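Long-range contacts in Trypsin/chymotrypsin inhibitor (Alocasia macrorrhizos, PDB 5YCZ), which inhibits the digestive serine proteases trypsin and alpha-chymotrypsin, as a homodimeric Kunitz-type inhibitor from giant taro: residues 17-22 with 50-55; 57-62 with 75-80; 71-76 with 137-142; 88-93 with 114-119. All coordinates share one frame; numbering follows the deposited sequence.

From the N terminus, contact 1 comes first. It closes a loop of 27 residues and sets strand 18-22 against the segment leading into strand 55-60. Contact 2 follows in series and pairs strand 55-60 with strand 74-77 across 12 residues. Contact 3 begins just ahead of strand 74-77, shares Tyr75 and Ile76 with contact 2, and ties this edge of the four-stranded sheet to loop 137-142. Contact 4 is nested inside that longer loop. It closes 20 residues of its own and joins 88-93 to the start of strand 116-120. Contacts 1 and 2 meet at the Arg54-Glu80 salt bridge. Glu61 of contact 2 reaches Thr73 of contact 3. The backbone of Ile76 joins that of Trp90 in contact 4.

Contact 1. Residues 17-22 with 50-55; sequences LYYATS and EYSGRP
Ser52 lies over one face of the Tyr19 ring. Ser52 CB is 3.6 Å from the centroid of that ring, 18° off the ring normal, in a CH-pi contact. Ser52 OG also sits over that face. Chi1 of -64° turns Tyr19 CG beside its own backbone N, and this root of the ring lies 3.5 Å from Ser52 CB. A second CH-pi contact puts Thr21 CG2 over the Tyr51 ring, 4.2 Å from its centroid.

Apolar packing fills the other end. Pro55 CG approaches Tyr19 CE1 at 3.4 Å, obliquely to the ring. Pro55 CB meets Leu17 CD1 at 4.0 Å.

Within the beta-trefoil, strands 18-22 and 55-60 are antiparallel neighbours in one sheet. Residues 50-55 lead into the second of them, just before the predicted reactive bond Leu56-Ala57.

No direct hydrogen bond joins the two segments. A water accepts from Ala20 N at 3.1 Å. It is placed to donate to Ser52 O and to Arg54 O (2.8 Å), though it cannot serve every nearby oxygen at once. Thr21 OG1 bonds to Arg177 O. Arg54 CB points away from residues 17-22. Arg54 NH1 makes a salt bridge with Glu80 OE1, and NE a hydrogen bond with Thr31 OG1.

Contact 2. Residues 57-62 with 75-80; sequences AFFPEN and YIMFPE
Phe59 and Met77 fit together on one face of the sheet, where strands 57-60 and 75-77 pair. The Met77 chain starts with CG between the backbone N and the carbonyl carbon (chi1 59°), then bends. It lies slantwise across the Phe59 ring at CE1, which presses against Met77 CG at 3.6 Å. Met77 SD lies obliquely to the ring, 5.2 Å from the centroid, in a Met-aromatic contact. Farther along this face, the small Ala57 CB leaves room for Pro79 CG, which sits against it at 4.2 Å. At the other end, the Tyr75 ring passes beside Phe59 O, and its CD2 is 4.2 Å from Phe59 CB. Tyr75 OH donates to Glu61 OE1, modelled so short that the length is doubtful. The carboxylate and ring planes are 74° apart. The same OH meets Ser106 N, while Glu61 reaches Thr73 and Arg115.

The opposite face carries Phe58 and Ile76, side by side. Phe58 CD1 meets Ile76 CG1 at 3.9 Å, and CE1 rests against CG2. Phe178 closes on the Phe58 ring nearly at right angles.

Backbone bonds link Ala57 with Met77 and Phe59 with Tyr75, two in each pair. Pro81 of the second subunit packs on Phe59 and Tyr75. This is an antiparallel beta pairing of the Kunitz-type beta-trefoil, and Ala57 belongs to its predicted reactive bond.

Contact 3. Residues 71-76 with 137-142; sequences GSTLYI and PCSTGV
Thr73 and Thr140 grip each other with two hydrogen bonds. Thr73 N donates to Thr140 O at 3.1 Å, from above the carbonyl plane by 43°. In return, Thr140 N donates to Thr73 OG1 at 3.1 Å, with an angle of 158° at the hydrogen. Chi1 of 51° sets Thr73 OG1 between its own backbone N and carbonyl carbon, where Thr140 N reaches it. The hydroxyl also binds Glu61 OE2, and Ser139 CA packs 3.4 Å from Thr73 OG1. The methyl of Thr73 turns toward the loop backbone, where CG2 lies 3.4 Å from Cys138 O.

Ser72 adds a lighter contact. Its CA lies 3.6 Å from Thr140 O, and its OG rests 3.7 Å from Gly141 CA.

A water donates to both Thr73 O and Thr140 O, adding a third polar link. Thr140 O therefore receives two donors, the Thr73 N-H and this water. Beyond the pair, Cys138 is joined to Cys147 by a disulfide, and Gly141 O binds Asn62.

The loop between strands 131-135 and 153-159 is thus held to the start of strand 74-77 by polar bonds. Because Thr73 OG1 accepts from Thr140 N, its own proton is probably directed to the Glu61 carboxylate.

Contact 4. Residues 88-93 with 114-119; sequences TVWTFD and SRFAIR
Trp90 turns the edge of its six-membered ring toward the face of Phe116. The T-shaped pair has centroids 5.6 Å apart and planes at 87°. Trp90 CE3 stands above the Phe116 plane, offset toward the rim rather than over the centre. The methylene of Trp90 packs too, with CB 3.6 Å from Phe116 CE1. Trp90 O lies in the plane of the Phe116 ring at its edge, 3.5 Å from CE1.

The pair lies in the buried core of the beta-trefoil. Ile133 and Ile76 touch both residues, and Phe78 meets the indole. Trp90 also packs close to Leu56 of the predicted reactive bond. Strand 116-120 is an outermost strand of the six-stranded sheet, and strand 91-93 forms a separate two-stranded unit with 98-100.

Ser114 packs against the Trp90 carbonyl. Its CB is 3.2 Å from Trp90 O, and its CA makes a CA-H...O contact with the same oxygen. Ser114 CB also lies 4.2 Å from Thr91 CB, and Val89 CG1 lies near the same Ser114 atom.

No direct hydrogen bond crosses here, but water does. One molecule lies between Trp90 O and Ser114 O, 2.7 Å from the latter. A second donates to Ser114 OG at 3.1 Å and has a weak bond to Thr91 OG1. Ser114 OG is also bonded to Thr104 O.

Contact 1. Residues 17-22 with 50-55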
# COMPACT_ATOMS: atom_id res chain seq x y z
N LEU A 17 7.31 6.64 -4.37
CA LEU A 17 6.09 7.41 -4.18
C LEU A 17 6.07 8.61 -5.10
O LEU A 17 7.03 9.39 -5.11
CB LEU A 17 5.95 7.89 -2.74
CG LEU A 17 6.06 6.91 -1.59
CD1 LEU A 17 5.47 7.56 -0.35
CD2 LEU A 17 5.36 5.62 -1.92
N TYR A 18 4.97 8.80 -5.83
CA TYR A 18 4.79 9.94 -6.72
C TYR A 18 3.38 10.50 -6.57
O TYR A 18 2.41 9.74 -6.50
CB TYR A 18 5.02 9.56 -8.19
CG TYR A 18 6.38 8.95 -8.51
CD1 TYR A 18 6.67 7.63 -8.18
CD2 TYR A 18 7.35 9.70 -9.17
CE1 TYR A 18 7.92 7.08 -8.47
CE2 TYR A 18 8.58 9.15 -9.47
CZ TYR A 18 8.86 7.85 -9.11
OH TYR A 18 10.08 7.31 -9.41
N TYR A 19 3.27 11.81 -6.55
CA TYR A 19 1.98 12.48 -6.57
C TYR A 19 1.51 12.66 -8.01
O TYR A 19 2.30 13.03 -8.88
CB TYR A 19 2.06 13.86 -5.91
CG TYR A 19 2.42 13.90 -4.44
CD1 TYR A 19 1.71 13.16 -3.50
CD2 TYR A 19 3.44 14.73 -3.98
CE1 TYR A 19 2.04 13.23 -2.15
CE2 TYR A 19 3.76 14.82 -2.64
CZ TYR A 19 3.07 14.06 -1.73
OH TYR A 19 3.41 14.15 -0.40
N ALA A 20 0.20 12.45 -8.24
CA ALA A 20 -0.39 12.63 -9.57
C ALA A 20 -1.01 14.02 -9.65
O ALA A 20 -2.22 14.20 -9.50
CB ALA A 20 -1.41 11.55 -9.88
N THR A 21 -0.16 15.02 -9.92
CA THR A 21 -0.62 16.40 -10.02
C THR A 21 -1.42 16.62 -11.30
O THR A 21 -1.08 16.11 -12.37
CB THR A 21 0.57 17.36 -10.01
OG1 THR A 21 1.24 17.34 -11.29
CG2 THR A 21 1.53 16.95 -8.93
N SER A 22 -2.45 17.42 -11.19
CA SER A 22 -3.31 17.66 -12.33
C SER A 22 -2.63 18.66 -13.28
O SER A 22 -2.23 19.75 -12.87
CB SER A 22 -4.66 18.16 -11.85
OG SER A 22 -5.22 19.06 -12.78
N GLU A 50 -5.49 21.01 -2.53
CA GLU A 50 -4.51 19.93 -2.39
C GLU A 50 -3.92 19.60 -3.76
O GLU A 50 -4.32 18.64 -4.42
CB GLU A 50 -5.09 18.69 -1.76
CG GLU A 50 -4.92 18.64 -0.29
CD GLU A 50 -6.20 18.98 0.41
OE1 GLU A 50 -7.22 19.07 -0.30
OE2 GLU A 50 -6.18 19.18 1.65
N TYR A 51 -2.91 20.38 -4.16
CA TYR A 51 -2.29 20.17 -5.47
C TYR A 51 -1.69 18.77 -5.59
O TYR A 51 -1.76 18.15 -6.66
CB TYR A 51 -1.25 21.28 -5.71
CG TYR A 51 0.02 20.96 -6.49
CD1 TYR A 51 0.07 21.06 -7.87
CD2 TYR A 51 1.19 20.62 -5.82
CE1 TYR A 51 1.25 20.81 -8.57
CE2 TYR A 51 2.36 20.37 -6.51
CZ TYR A 51 2.39 20.47 -7.88
OH TYR A 51 3.58 20.21 -8.53
N SER A 52 -1.15 18.22 -4.51
CA SER A 52 -0.45 16.94 -4.63
C SER A 52 -1.35 15.74 -4.37
O SER A 52 -1.05 14.65 -4.87
CB SER A 52 0.77 16.92 -3.69
OG SER A 52 0.51 16.31 -2.43
N GLY A 53 -2.45 15.90 -3.63
CA GLY A 53 -3.28 14.74 -3.31
C GLY A 53 -2.53 13.81 -2.36
O GLY A 53 -1.85 14.26 -1.43
N ARG A 54 -2.66 12.51 -2.59
CA ARG A 54 -1.93 11.50 -1.84
C ARG A 54 -0.96 10.76 -2.73
O ARG A 54 -1.13 10.72 -3.96
CB ARG A 54 -2.90 10.51 -1.19
CG ARG A 54 -3.49 11.04 0.08
CD ARG A 54 -4.45 10.03 0.65
NE ARG A 54 -5.50 10.70 1.40
CZ ARG A 54 -5.52 10.77 2.72
NH1 ARG A 54 -4.56 10.20 3.45
NH2 ARG A 54 -6.53 11.41 3.33
N PRO A 55 0.07 10.15 -2.15
CA PRO A 55 1.10 9.50 -2.98
C PRO A 55 0.61 8.20 -3.60
O PRO A 55 -0.08 7.40 -2.97
CB PRO A 55 2.24 9.24 -1.99
CG PRO A 55 1.95 10.09 -0.80
CD PRO A 55 0.46 10.24 -0.74
O HOH W 1 -1.91 12.54 -5.96

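Contact 2. Residues 57-62 with 75-80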
# COMPACT_ATOMS: atom_id res chain seq x y z
N ALA A 57 2.04 4.74 -6.01
CA ALA A 57 3.20 3.98 -6.47
C ALA A 57 2.73 3.00 -7.52
O ALA A 57 1.58 2.56 -7.50
CB ALA A 57 3.89 3.26 -5.31
N PHE A 58 3.64 2.67 -8.45
CA PHE A 58 3.33 1.90 -9.65
C PHE A 58 4.16 0.63 -9.71
O PHE A 58 5.31 0.59 -9.28
CB PHE A 58 3.58 2.70 -10.90
CG PHE A 58 2.96 4.04 -10.86
CD1 PHE A 58 1.66 4.23 -11.30
CD2 PHE A 58 3.66 5.13 -10.35
CE1 PHE A 58 1.07 5.47 -11.25
CE2 PHE A 58 3.09 6.37 -10.29
CZ PHE A 58 1.79 6.56 -10.74
N PHE A 59 3.55 -0.41 -10.29
CA PHE A 59 4.11 -1.76 -10.28
C PHE A 59 3.93 -2.36 -11.66
O PHE A 59 2.85 -2.91 -11.97
CB PHE A 59 3.45 -2.61 -9.20
CG PHE A 59 3.66 -2.08 -7.82
CD1 PHE A 59 2.82 -1.11 -7.31
CD2 PHE A 59 4.73 -2.52 -7.05
CE1 PHE A 59 3.04 -0.59 -6.03
CE2 PHE A 59 4.97 -2.01 -5.78
CZ PHE A 59 4.11 -1.05 -5.26
N PRO A 60 4.94 -2.28 -12.53
CA PRO A 60 4.80 -2.85 -13.86
C PRO A 60 4.53 -4.34 -13.76
O PRO A 60 5.11 -5.03 -12.92
CB PRO A 60 6.17 -2.58 -14.50
CG PRO A 60 6.79 -1.54 -13.66
CD PRO A 60 6.29 -1.76 -12.29
N GLU A 61 3.60 -4.82 -14.58
CA GLU A 61 3.30 -6.24 -14.56
C GLU A 61 4.50 -7.08 -14.97
O GLU A 61 4.56 -8.26 -14.60
CB GLU A 61 2.12 -6.56 -15.47
CG GLU A 61 0.77 -6.37 -14.82
CD GLU A 61 -0.32 -7.22 -15.48
OE1 GLU A 61 -0.87 -8.10 -14.79
OE2 GLU A 61 -0.61 -7.00 -16.68
N ASN A 62 5.44 -6.50 -15.71
CA ASN A 62 6.67 -7.19 -16.11
C ASN A 62 7.71 -7.02 -15.01
O ASN A 62 8.10 -5.90 -14.69
CB ASN A 62 7.21 -6.63 -17.43
CG ASN A 62 8.23 -7.56 -18.09
OD1 ASN A 62 9.13 -8.08 -17.43
ND2 ASN A 62 8.08 -7.78 -19.39
N TYR A 75 0.16 -2.04 -12.23
CA TYR A 75 -0.78 -1.82 -11.15
C TYR A 75 -0.48 -0.49 -10.48
O TYR A 75 0.65 -0.00 -10.49
CB TYR A 75 -0.70 -2.92 -10.10
CG TYR A 75 -0.73 -4.27 -10.71
CD1 TYR A 75 -1.82 -4.69 -11.43
CD2 TYR A 75 0.36 -5.13 -10.58
CE1 TYR A 75 -1.85 -5.94 -12.00
CE2 TYR A 75 0.34 -6.38 -11.13
CZ TYR A 75 -0.77 -6.79 -11.85
OH TYR A 75 -0.82 -8.04 -12.42
N ILE A 76 -1.52 0.06 -9.86
CA ILE A 76 -1.42 1.35 -9.18
C ILE A 76 -2.03 1.19 -7.80
O ILE A 76 -3.04 0.50 -7.63
CB ILE A 76 -2.16 2.46 -9.96
CG1 ILE A 76 -1.77 2.46 -11.43
CG2 ILE A 76 -1.89 3.84 -9.33
CD1 ILE A 76 -2.63 3.38 -12.31
N MET A 77 -1.42 1.85 -6.81
CA MET A 77 -1.99 1.86 -5.48
C MET A 77 -1.60 3.12 -4.73
O MET A 77 -0.67 3.83 -5.13
CB MET A 77 -1.58 0.60 -4.71
CG MET A 77 -0.08 0.37 -4.52
SD MET A 77 0.29 -0.50 -2.97
CE MET A 77 -0.68 -1.99 -3.18
N PHE A 78 -2.38 3.42 -3.70
CA PHE A 78 -1.97 4.38 -2.68
C PHE A 78 -1.32 3.57 -1.57
O PHE A 78 -2.04 2.88 -0.81
CB PHE A 78 -3.17 5.15 -2.15
CG PHE A 78 -3.84 6.05 -3.15
CD1 PHE A 78 -3.48 7.39 -3.25
CD2 PHE A 78 -4.87 5.57 -3.95
CE1 PHE A 78 -4.13 8.23 -4.16
CE2 PHE A 78 -5.52 6.41 -4.86
CZ PHE A 78 -5.14 7.75 -4.96
N PRO A 79 -0.02 3.61 -1.42
CA PRO A 79 0.59 2.71 -0.41
C PRO A 79 0.44 3.25 1.00
O PRO A 79 1.41 3.61 1.67
CB PRO A 79 2.05 2.64 -0.87
CG PRO A 79 2.29 3.93 -1.53
CD PRO A 79 0.99 4.42 -2.12
N GLU A 80 -0.79 3.36 1.47
CA GLU A 80 -1.01 3.83 2.83
C GLU A 80 -2.15 3.03 3.43
O GLU A 80 -2.92 2.38 2.70
CB GLU A 80 -1.33 5.33 2.89
CG GLU A 80 -2.23 5.84 1.80
CD GLU A 80 -2.36 7.35 1.85
OE1 GLU A 80 -3.24 7.85 2.60
OE2 GLU A 80 -1.57 8.05 1.15

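Contact 3. Residues 71-76 with 137-142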
# COMPACT_ATOMS: atom_id res chain seq x y z
N GLY A 71 2.79 2.61 -22.29
CA GLY A 71 2.01 1.60 -22.95
C GLY A 71 2.03 0.22 -22.31
O GLY A 71 1.20 -0.61 -22.68
N SER A 72 2.93 -0.06 -21.38
CA SER A 72 2.99 -1.38 -20.76
C SER A 72 2.15 -1.44 -19.49
O SER A 72 2.13 -0.49 -18.70
CB SER A 72 4.43 -1.76 -20.44
OG SER A 72 5.24 -1.67 -21.60
N THR A 73 1.47 -2.57 -19.27
CA THR A 73 0.49 -2.62 -18.18
C THR A 73 1.18 -2.64 -16.83
O THR A 73 2.30 -3.15 -16.67
CB THR A 73 -0.46 -3.84 -18.30
OG1 THR A 73 0.28 -5.06 -18.48
CG2 THR A 73 -1.44 -3.67 -19.44
N LEU A 74 0.50 -2.06 -15.84
CA LEU A 74 1.00 -1.99 -14.47
C LEU A 74 -0.17 -1.97 -13.51
O LEU A 74 -1.33 -1.80 -13.90
CB LEU A 74 1.85 -0.76 -14.26
CG LEU A 74 1.19 0.49 -14.81
CD1 LEU A 74 0.20 1.06 -13.81
CD2 LEU A 74 2.23 1.53 -15.14
N TYR A 75 0.16 -2.04 -12.23
CA TYR A 75 -0.78 -1.82 -11.15
C TYR A 75 -0.48 -0.49 -10.48
O TYR A 75 0.65 -0.00 -10.49
CB TYR A 75 -0.70 -2.92 -10.10
CG TYR A 75 -0.73 -4.27 -10.71
CD1 TYR A 75 -1.82 -4.69 -11.43
CD2 TYR A 75 0.36 -5.13 -10.58
CE1 TYR A 75 -1.85 -5.94 -12.00
CE2 TYR A 75 0.34 -6.38 -11.13
CZ TYR A 75 -0.77 -6.79 -11.85
OH TYR A 75 -0.82 -8.04 -12.42
N ILE A 76 -1.52 0.06 -9.86
CA ILE A 76 -1.42 1.35 -9.18
C ILE A 76 -2.03 1.19 -7.80
O ILE A 76 -3.04 0.50 -7.63
CB ILE A 76 -2.16 2.46 -9.96
CG1 ILE A 76 -1.77 2.46 -11.43
CG2 ILE A 76 -1.89 3.84 -9.33
CD1 ILE A 76 -2.63 3.38 -12.31
N PRO A 137 -7.43 -4.02 -19.73
CA PRO A 137 -7.59 -5.35 -19.12
C PRO A 137 -6.62 -6.39 -19.61
O PRO A 137 -6.37 -7.37 -18.90
CB PRO A 137 -9.04 -5.71 -19.47
CG PRO A 137 -9.72 -4.41 -19.55
CD PRO A 137 -8.72 -3.44 -20.13
N CYS A 138 -6.04 -6.23 -20.79
CA CYS A 138 -5.13 -7.24 -21.33
C CYS A 138 -3.69 -6.82 -21.10
O CYS A 138 -3.30 -5.71 -21.48
CB CYS A 138 -5.38 -7.46 -22.82
SG CYS A 138 -6.94 -8.27 -23.14
N SER A 139 -2.90 -7.71 -20.51
CA SER A 139 -1.51 -7.38 -20.25
C SER A 139 -0.80 -7.01 -21.55
O SER A 139 -1.20 -7.41 -22.64
CB SER A 139 -0.78 -8.55 -19.58
OG SER A 139 -1.07 -8.62 -18.20
N THR A 140 0.24 -6.20 -21.40
CA THR A 140 1.01 -5.72 -22.53
C THR A 140 2.38 -5.29 -22.04
O THR A 140 2.56 -4.95 -20.86
CB THR A 140 0.29 -4.58 -23.24
OG1 THR A 140 0.83 -4.45 -24.56
CG2 THR A 140 0.46 -3.30 -22.51
N GLY A 141 3.35 -5.30 -22.95
CA GLY A 141 4.73 -5.21 -22.52
C GLY A 141 5.15 -6.36 -21.64
O GLY A 141 6.13 -6.24 -20.89
N VAL A 142 4.43 -7.48 -21.69
CA VAL A 142 4.65 -8.61 -20.79
C VAL A 142 5.00 -9.82 -21.64
O VAL A 142 4.33 -10.10 -22.65
CB VAL A 142 3.41 -8.87 -19.90
CG1 VAL A 142 2.36 -9.74 -20.59
CG2 VAL A 142 3.81 -9.45 -18.57
O HOH W 2 3.97 -4.63 -18.43

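Contact 4. Residues 88-93 with 114-119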
# COMPACT_ATOMS: atom_id res chain seq x y z
N THR A 88 -5.72 -1.02 -1.39
CA THR A 88 -5.70 0.27 -2.07
C THR A 88 -5.18 0.16 -3.51
O THR A 88 -4.72 1.16 -4.07
CB THR A 88 -4.85 1.25 -1.28
OG1 THR A 88 -3.59 0.64 -0.98
CG2 THR A 88 -5.56 1.61 0.02
N VAL A 89 -5.20 -1.04 -4.09
CA VAL A 89 -4.86 -1.24 -5.49
C VAL A 89 -6.04 -0.81 -6.35
O VAL A 89 -7.17 -1.24 -6.11
CB VAL A 89 -4.50 -2.71 -5.76
CG1 VAL A 89 -4.45 -2.99 -7.23
CG2 VAL A 89 -3.17 -3.05 -5.15
N TRP A 90 -5.78 0.02 -7.36
CA TRP A 90 -6.84 0.46 -8.25
C TRP A 90 -7.40 -0.71 -9.04
O TRP A 90 -6.65 -1.58 -9.50
CB TRP A 90 -6.31 1.47 -9.25
CG TRP A 90 -5.91 2.78 -8.74
CD1 TRP A 90 -5.63 3.13 -7.45
CD2 TRP A 90 -5.73 3.95 -9.52
NE1 TRP A 90 -5.28 4.45 -7.39
CE2 TRP A 90 -5.34 4.98 -8.65
CE3 TRP A 90 -5.87 4.22 -10.89
CZ2 TRP A 90 -5.08 6.25 -9.10
CZ3 TRP A 90 -5.61 5.49 -11.33
CH2 TRP A 90 -5.23 6.50 -10.44
N THR A 91 -8.71 -0.70 -9.24
CA THR A 91 -9.33 -1.64 -10.15
C THR A 91 -10.50 -0.91 -10.79
O THR A 91 -11.10 -0.02 -10.17
CB THR A 91 -9.77 -2.93 -9.44
OG1 THR A 91 -10.48 -3.80 -10.35
CG2 THR A 91 -10.66 -2.60 -8.24
N PHE A 92 -10.80 -1.23 -12.03
CA PHE A 92 -11.87 -0.54 -12.72
C PHE A 92 -13.15 -1.34 -12.54
O PHE A 92 -13.27 -2.43 -13.09
CB PHE A 92 -11.56 -0.33 -14.20
CG PHE A 92 -12.58 0.54 -14.89
CD1 PHE A 92 -12.59 1.90 -14.68
CD2 PHE A 92 -13.53 -0.02 -15.73
CE1 PHE A 92 -13.53 2.71 -15.29
CE2 PHE A 92 -14.48 0.77 -16.34
CZ PHE A 92 -14.48 2.14 -16.13
N ASP A 93 -14.08 -0.80 -11.76
CA ASP A 93 -15.40 -1.41 -11.59
C ASP A 93 -16.18 -1.14 -12.87
O ASP A 93 -16.59 -0.00 -13.14
CB ASP A 93 -16.11 -0.85 -10.36
CG ASP A 93 -17.51 -1.47 -10.11
OD1 ASP A 93 -18.04 -2.20 -10.97
OD2 ASP A 93 -18.10 -1.23 -9.03
N SER A 114 -7.59 -4.64 -12.77
CA SER A 114 -6.62 -3.80 -12.10
C SER A 114 -5.43 -3.44 -12.99
O SER A 114 -4.45 -2.86 -12.50
CB SER A 114 -6.13 -4.48 -10.81
OG SER A 114 -6.02 -5.88 -10.97
N ARG A 115 -5.49 -3.73 -14.29
CA ARG A 115 -4.38 -3.46 -15.18
C ARG A 115 -4.57 -2.09 -15.84
O ARG A 115 -5.54 -1.87 -16.58
CB ARG A 115 -4.25 -4.54 -16.25
CG ARG A 115 -3.59 -5.81 -15.76
CD ARG A 115 -4.13 -6.99 -16.54
NE ARG A 115 -3.41 -8.21 -16.23
CZ ARG A 115 -3.77 -9.42 -16.64
NH1 ARG A 115 -4.86 -9.58 -17.38
NH2 ARG A 115 -3.06 -10.48 -16.29
N PHE A 116 -3.63 -1.19 -15.58
CA PHE A 116 -3.64 0.12 -16.20
C PHE A 116 -2.34 0.29 -16.98
O PHE A 116 -1.35 -0.41 -16.75
CB PHE A 116 -3.79 1.22 -15.14
CG PHE A 116 -5.05 1.12 -14.35
CD1 PHE A 116 -5.16 0.22 -13.28
CD2 PHE A 116 -6.14 1.90 -14.66
CE1 PHE A 116 -6.33 0.11 -12.55
CE2 PHE A 116 -7.32 1.80 -13.94
CZ PHE A 116 -7.42 0.91 -12.88
N ALA A 117 -2.37 1.21 -17.94
CA ALA A 117 -1.17 1.65 -18.64
C ALA A 117 -1.12 3.17 -18.63
O ALA A 117 -2.16 3.83 -18.51
CB ALA A 117 -1.11 1.13 -20.07
N ILE A 118 0.08 3.71 -18.76
CA ILE A 118 0.30 5.15 -18.87
C ILE A 118 0.86 5.48 -20.25
O ILE A 118 1.74 4.78 -20.77
CB ILE A 118 1.24 5.67 -17.77
CG1 ILE A 118 0.68 5.34 -16.40
CG2 ILE A 118 1.45 7.18 -17.91
CD1 ILE A 118 1.75 5.09 -15.36
N ARG A 119 0.37 6.58 -20.82
CA ARG A 119 0.74 7.02 -22.15
C ARG A 119 0.92 8.53 -22.13
O ARG A 119 0.30 9.23 -21.33
CB ARG A 119 -0.33 6.64 -23.19
CG ARG A 119 -0.46 5.15 -23.40
CD ARG A 119 -1.01 4.81 -24.78
NE ARG A 119 -0.21 3.78 -25.43
CZ ARG A 119 -0.37 2.48 -25.23
NH1 ARG A 119 -1.31 2.05 -24.39
NH2 ARG A 119 0.41 1.61 -25.87
O HOH W 3 -4.15 -1.51 -10.16
O HOH W 4 -8.83 -6.66 -10.01